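Local coordinates for protein actin depolymerization factor 2 (Plasmodium berghei, PDB 2XFA) that binds actin and, as an ADF/cofilin-type protein, probably promotes the turnover of actin filaments in a malaria parasite, at residues 19-33 against 43-55. Sequence-based numbering, arbitrary orientation.
Sequences EFNRLKVKHLNKYII and VVDVLEHDMELTS
Ile32 and Ile33 pair with Leu47 and Val46 in an antiparallel beta hairpin of the ADF/cofilin fold, whose mixed sheet is packed between helices; strands 31-37 and 41-48 run side by side, with helix 14-24 over one face and helix 56-65 on the other. The pairing illustrates how a classic beta bulge is built: Ile33 O accepts from both Asp45 N (2.7 Å) and Val46 N (3.2 Å), one carbonyl serving two successive residues of the partner strand. Ile33 N returns a bond to Val46 O, and at the open end of the hairpin, away from its connecting loop, Lys30 N points almost straight at Glu48 O (2.7 Å).

The two faces are filled differently. Leu47 extends toward helix 14-24 with its two methyls divided: CD1 lies 3.5 Å from Glu19 CD, while CD2 packs 3.6 Å from Ile32 CG1 and also touches the amide of Asn29. The rotation of that amide is fixed by two bonds from ND2, to Glu19 O and Glu19 OE1, both close to the amide plane, tying the turn after the helix back to its last turns.

On the opposite face, Tyr31 CG lies between the backbone N and the carbonyl carbon (chi1 68°), which brings the ring against Glu48. Arg62 and Asn66 engage Glu48 OE1 and Tyr31 OH respectively, and Glu48 CB sits over one face of the ring, 3.6 Å from its centroid, in a CH-pi contact.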
loop_
_atom_site.group_PDB
_atom_site.type_symbol
_atom_site.label_atom_id
_atom_site.label_comp_id
_atom_site.label_asym_id
_atom_site.label_seq_id
_atom_site.Cartn_x
_atom_site.Cartn_y
_atom_site.Cartn_z
ATOM N N GLU A 19 1.331 5.336 12.231
ATOM C CA GLU A 19 0.044 5.212 11.545
ATOM C C GLU A 19 -0.311 3.772 11.220
ATOM O O GLU A 19 -1.473 3.365 11.333
ATOM C CB GLU A 19 0.012 6.058 10.269
ATOM C CG GLU A 19 0.102 7.568 10.518
ATOM C CD GLU A 19 -1.061 8.121 11.345
ATOM O OE1 GLU A 19 -2.016 7.363 11.642
ATOM O OE2 GLU A 19 -1.015 9.325 11.691
ATOM N N PHE A 20 0.681 2.998 10.805
ATOM C CA PHE A 20 0.441 1.574 10.593
ATOM C C PHE A 20 -0.101 0.912 11.859
ATOM O O PHE A 20 -1.035 0.111 11.820
ATOM C CB PHE A 20 1.702 0.855 10.144
ATOM C CG PHE A 20 1.538 -0.647 10.117
ATOM C CD1 PHE A 20 0.807 -1.258 9.115
ATOM C CD2 PHE A 20 2.073 -1.434 11.119
ATOM C CE1 PHE A 20 0.635 -2.638 9.094
ATOM C CE2 PHE A 20 1.901 -2.817 11.105
ATOM C CZ PHE A 20 1.184 -3.417 10.104
ATOM N N ASN A 21 0.483 1.247 12.995
ATOM C CA ASN A 21 -0.010 0.672 14.245
ATOM C C ASN A 21 -1.440 1.125 14.552
ATOM O O ASN A 21 -2.258 0.338 15.009
ATOM C CB ASN A 21 0.948 0.953 15.406
ATOM C CG ASN A 21 2.211 0.080 15.356
ATOM O OD1 ASN A 21 3.277 0.483 15.819
ATOM N ND2 ASN A 21 2.085 -1.116 14.796
ATOM N N ARG A 22 -1.754 2.384 14.266
ATOM C CA ARG A 22 -3.129 2.858 14.396
ATOM C C ARG A 22 -4.083 2.091 13.469
ATOM O O ARG A 22 -5.247 1.893 13.805
ATOM C CB ARG A 22 -3.210 4.373 14.152
ATOM C CG ARG A 22 -2.782 5.207 15.357
ATOM C CD ARG A 22 -2.532 6.668 15.003
ATOM N NE ARG A 22 -3.713 7.342 14.469
ATOM C CZ ARG A 22 -4.751 7.724 15.207
ATOM N NH1 ARG A 22 -4.759 7.487 16.514
ATOM N NH2 ARG A 22 -5.786 8.335 14.643
ATOM N N LEU A 23 -3.582 1.668 12.306
ATOM C CA LEU A 23 -4.352 0.860 11.349
ATOM C C LEU A 23 -4.533 -0.572 11.830
ATOM O O LEU A 23 -5.643 -1.106 11.838
ATOM C CB LEU A 23 -3.643 0.824 9.987
ATOM C CG LEU A 23 -4.250 -0.067 8.897
ATOM C CD1 LEU A 23 -3.980 0.489 7.496
ATOM C CD2 LEU A 23 -3.729 -1.483 9.005
ATOM N N LYS A 24 -3.414 -1.183 12.194
ATOM C CA LYS A 24 -3.353 -2.584 12.621
ATOM C C LYS A 24 -4.027 -2.811 13.963
ATOM O O LYS A 24 -4.881 -3.689 14.098
ATOM C CB LYS A 24 -1.884 -2.992 12.710
ATOM C CG LYS A 24 -1.587 -4.411 13.089
ATOM C CD LYS A 24 -0.084 -4.580 13.053
ATOM C CE LYS A 24 0.367 -5.788 13.818
ATOM N NZ LYS A 24 -0.329 -6.984 13.287
ATOM N N VAL A 25 -3.653 -2.003 14.951
ATOM C CA VAL A 25 -4.123 -2.196 16.321
ATOM C C VAL A 25 -5.381 -1.420 16.688
ATOM O O VAL A 25 -6.311 -1.982 17.262
ATOM C CB VAL A 25 -3.021 -1.871 17.344
ATOM C CG1 VAL A 25 -3.633 -1.448 18.672
ATOM C CG2 VAL A 25 -2.118 -3.078 17.526
ATOM N N LYS A 26 -5.405 -0.131 16.362
ATOM C CA LYS A 26 -6.523 0.733 16.741
ATOM C C LYS A 26 -7.561 0.897 15.630
ATOM O O LYS A 26 -8.562 1.585 15.812
ATOM C CB LYS A 26 -6.018 2.108 17.197
ATOM C CG LYS A 26 -5.110 2.071 18.423
ATOM C CD LYS A 26 -5.628 2.975 19.543
ATOM C CE LYS A 26 -6.949 2.468 20.109
ATOM N NZ LYS A 26 -7.471 3.336 21.201
ATOM N N HIS A 27 -7.310 0.278 14.481
ATOM C CA HIS A 27 -8.273 0.272 13.382
ATOM C C HIS A 27 -8.825 1.652 13.045
ATOM O O HIS A 27 -9.965 1.774 12.597
ATOM C CB HIS A 27 -9.431 -0.682 13.692
ATOM C CG HIS A 27 -9.027 -2.122 13.730
ATOM N ND1 HIS A 27 -8.694 -2.771 14.900
ATOM C CD2 HIS A 27 -8.887 -3.035 12.740
ATOM C CE1 HIS A 27 -8.372 -4.023 14.630
ATOM N NE2 HIS A 27 -8.481 -4.210 13.327
ATOM N N LEU A 28 -8.017 2.687 13.249
ATOM C CA LEU A 28 -8.464 4.056 13.009
ATOM C C LEU A 28 -8.170 4.512 11.580
ATOM O O LEU A 28 -8.629 5.570 11.150
ATOM C CB LEU A 28 -7.843 5.016 14.033
ATOM C CG LEU A 28 -8.261 4.791 15.497
ATOM C CD1 LEU A 28 -7.515 5.720 16.455
ATOM C CD2 LEU A 28 -9.774 4.941 15.672
ATOM N N ASN A 29 -7.400 3.710 10.852
ATOM C CA ASN A 29 -7.098 3.987 9.450
ATOM C C ASN A 29 -7.535 2.802 8.617
ATOM O O ASN A 29 -7.351 1.660 9.028
ATOM C CB ASN A 29 -5.596 4.195 9.248
ATOM C CG ASN A 29 -5.065 5.422 9.966
ATOM O OD1 ASN A 29 -5.720 6.468 10.015
ATOM N ND2 ASN A 29 -3.852 5.309 10.504
ATOM N N LYS A 30 -8.102 3.058 7.446
ATOM C CA LYS A 30 -8.436 1.974 6.536
ATOM C C LYS A 30 -7.298 1.671 5.555
ATOM O O LYS A 30 -7.113 0.530 5.156
ATOM C CB LYS A 30 -9.717 2.283 5.769
ATOM C CG LYS A 30 -10.540 1.053 5.449
ATOM C CD LYS A 30 -11.090 0.443 6.719
ATOM C CE LYS A 30 -11.742 -0.901 6.454
ATOM N NZ LYS A 30 -12.173 -1.559 7.723
ATOM N N TYR A 31 -6.580 2.706 5.123
ATOM C CA TYR A 31 -5.404 2.513 4.309
ATOM C C TYR A 31 -4.457 3.666 4.493
ATOM O O TYR A 31 -4.841 4.729 4.940
ATOM C CB TYR A 31 -5.704 2.281 2.812
ATOM C CG TYR A 31 -6.264 3.452 2.042
ATOM C CD1 TYR A 31 -5.435 4.416 1.499
ATOM C CD2 TYR A 31 -7.621 3.576 1.834
ATOM C CE1 TYR A 31 -5.943 5.475 0.791
ATOM C CE2 TYR A 31 -8.140 4.636 1.122
ATOM C CZ TYR A 31 -7.295 5.581 0.606
ATOM O OH TYR A 31 -7.807 6.635 -0.098
ATOM N N ILE A 32 -3.197 3.421 4.189
ATOM C CA ILE A 32 -2.186 4.452 4.309
ATOM C C ILE A 32 -1.440 4.357 3.012
ATOM O O ILE A 32 -1.210 3.254 2.537
ATOM C CB ILE A 32 -1.196 4.166 5.417
ATOM C CG1 ILE A 32 -1.921 3.987 6.750
ATOM C CG2 ILE A 32 -0.178 5.292 5.508
ATOM C CD1 ILE A 32 -1.105 3.181 7.774
ATOM N N ILE A 33 -1.109 5.508 2.423
ATOM C CA ILE A 33 -0.223 5.546 1.277
ATOM C C ILE A 33 1.040 6.287 1.727
ATOM O O ILE A 33 0.946 7.317 2.368
ATOM C CB ILE A 33 -0.899 6.243 0.065
ATOM C CG1 ILE A 33 -2.085 5.402 -0.409
ATOM C CG2 ILE A 33 0.070 6.375 -1.088
ATOM C CD1 ILE A 33 -2.918 6.053 -1.428
ATOM N N VAL A 43 7.662 8.796 3.941
ATOM C CA VAL A 43 6.682 9.556 4.725
ATOM C C VAL A 43 5.219 9.180 4.374
ATOM O O VAL A 43 4.962 8.586 3.333
ATOM C CB VAL A 43 6.914 11.075 4.547
ATOM C CG1 VAL A 43 6.502 11.512 3.163
ATOM C CG2 VAL A 43 6.150 11.861 5.577
ATOM N N VAL A 44 4.283 9.515 5.255
ATOM C CA VAL A 44 2.861 9.318 5.014
ATOM C C VAL A 44 2.348 10.316 3.973
ATOM O O VAL A 44 2.506 11.526 4.127
ATOM C CB VAL A 44 2.056 9.534 6.302
ATOM C CG1 VAL A 44 0.567 9.503 6.006
ATOM C CG2 VAL A 44 2.421 8.496 7.327
ATOM N N ASP A 45 1.747 9.812 2.907
ATOM C CA ASP A 45 1.209 10.674 1.870
ATOM C C ASP A 45 -0.294 10.893 2.075
ATOM O O ASP A 45 -0.789 12.014 1.980
ATOM C CB ASP A 45 1.480 10.052 0.506
ATOM C CG ASP A 45 0.817 10.821 -0.631
ATOM O OD1 ASP A 45 0.603 12.053 -0.481
ATOM O OD2 ASP A 45 0.523 10.189 -1.678
ATOM N N VAL A 46 -1.012 9.812 2.364
ATOM C CA VAL A 46 -2.463 9.854 2.515
ATOM C C VAL A 46 -2.896 8.887 3.599
ATOM O O VAL A 46 -2.323 7.788 3.742
ATOM C CB VAL A 46 -3.184 9.404 1.206
ATOM C CG1 VAL A 46 -4.694 9.353 1.397
ATOM C CG2 VAL A 46 -2.810 10.290 0.033
ATOM N N LEU A 47 -3.915 9.293 4.349
ATOM C CA LEU A 47 -4.549 8.445 5.349
ATOM C C LEU A 47 -6.048 8.435 5.125
ATOM O O LEU A 47 -6.669 9.491 5.093
ATOM C CB LEU A 47 -4.293 8.997 6.754
ATOM C CG LEU A 47 -2.919 8.759 7.370
ATOM C CD1 LEU A 47 -2.727 9.621 8.598
ATOM C CD2 LEU A 47 -2.776 7.314 7.740
ATOM N N GLU A 48 -6.642 7.257 4.992
ATOM C CA GLU A 48 -8.097 7.169 4.976
ATOM C C GLU A 48 -8.607 6.821 6.363
ATOM O O GLU A 48 -8.433 5.697 6.826
ATOM C CB GLU A 48 -8.581 6.141 3.959
ATOM C CG GLU A 48 -10.063 6.251 3.604
ATOM C CD GLU A 48 -10.390 7.526 2.839
ATOM O OE1 GLU A 48 -10.204 7.554 1.601
ATOM O OE2 GLU A 48 -10.831 8.506 3.477
ATOM N N HIS A 49 -9.234 7.798 7.016
ATOM C CA HIS A 49 -9.773 7.647 8.368
ATOM C C HIS A 49 -11.177 7.045 8.398
ATOM O O HIS A 49 -11.686 6.712 9.470
ATOM C CB HIS A 49 -9.835 9.006 9.071
ATOM C CG HIS A 49 -8.500 9.649 9.283
ATOM N ND1 HIS A 49 -7.596 9.192 10.216
ATOM C CD2 HIS A 49 -7.931 10.728 8.699
ATOM C CE1 HIS A 49 -6.518 9.959 10.190
ATOM N NE2 HIS A 49 -6.695 10.896 9.279
ATOM N N ASP A 50 -11.817 6.930 7.238
ATOM C CA ASP A 50 -13.195 6.452 7.179
ATOM C C ASP A 50 -13.302 4.972 7.540
ATOM O O ASP A 50 -13.350 4.105 6.664
ATOM C CB ASP A 50 -13.789 6.698 5.797
ATOM C CG ASP A 50 -15.291 6.480 5.759
ATOM O OD1 ASP A 50 -15.835 5.816 6.674
ATOM O OD2 ASP A 50 -15.932 6.978 4.806
ATOM N N MET A 51 -13.346 4.691 8.838
ATOM C CA MET A 51 -13.460 3.322 9.326
ATOM C C MET A 51 -14.842 2.740 9.007
ATOM O O MET A 51 -15.145 1.594 9.349
ATOM C CB MET A 51 -13.141 3.252 10.827
ATOM C CG MET A 51 -13.616 4.463 11.639
ATOM S SD MET A 51 -13.206 4.367 13.402
ATOM C CE MET A 51 -13.901 5.900 14.021
ATOM N N GLU A 52 -15.672 3.536 8.339
ATOM C CA GLU A 52 -16.975 3.073 7.866
ATOM C C GLU A 52 -16.962 2.786 6.363
ATOM O O GLU A 52 -17.989 2.873 5.689
ATOM C CB GLU A 52 -18.078 4.074 8.220
ATOM C CG GLU A 52 -18.629 3.913 9.631
ATOM C CD GLU A 52 -20.147 3.889 9.664
ATOM O OE1 GLU A 52 -20.767 4.323 8.669
ATOM O OE2 GLU A 52 -20.720 3.436 10.679
ATOM N N LEU A 53 -15.784 2.451 5.848
ATOM C CA LEU A 53 -15.635 2.011 4.470
ATOM C C LEU A 53 -15.561 0.488 4.499
ATOM O O LEU A 53 -14.699 -0.086 5.162
ATOM C CB LEU A 53 -14.365 2.604 3.863
ATOM C CG LEU A 53 -14.386 2.926 2.369
ATOM C CD1 LEU A 53 -12.972 3.179 1.868
ATOM C CD2 LEU A 53 -15.035 1.801 1.586
ATOM N N THR A 54 -16.465 -0.166 3.783
ATOM C CA THR A 54 -16.709 -1.583 4.002
ATOM C C THR A 54 -16.434 -2.436 2.774
ATOM O O THR A 54 -16.009 -3.580 2.887
ATOM C CB THR A 54 -18.169 -1.802 4.404
ATOM O OG1 THR A 54 -18.976 -1.925 3.227
ATOM C CG2 THR A 54 -18.665 -0.621 5.226
ATOM N N SER A 55 -16.700 -1.875 1.600
ATOM C CA SER A 55 -16.564 -2.600 0.343
ATOM C C SER A 55 -15.092 -2.750 -0.051
ATOM O O SER A 55 -14.324 -1.805 0.064
ATOM C CB SER A 55 -17.322 -1.846 -0.753
ATOM O OG SER A 55 -17.462 -2.629 -1.922
#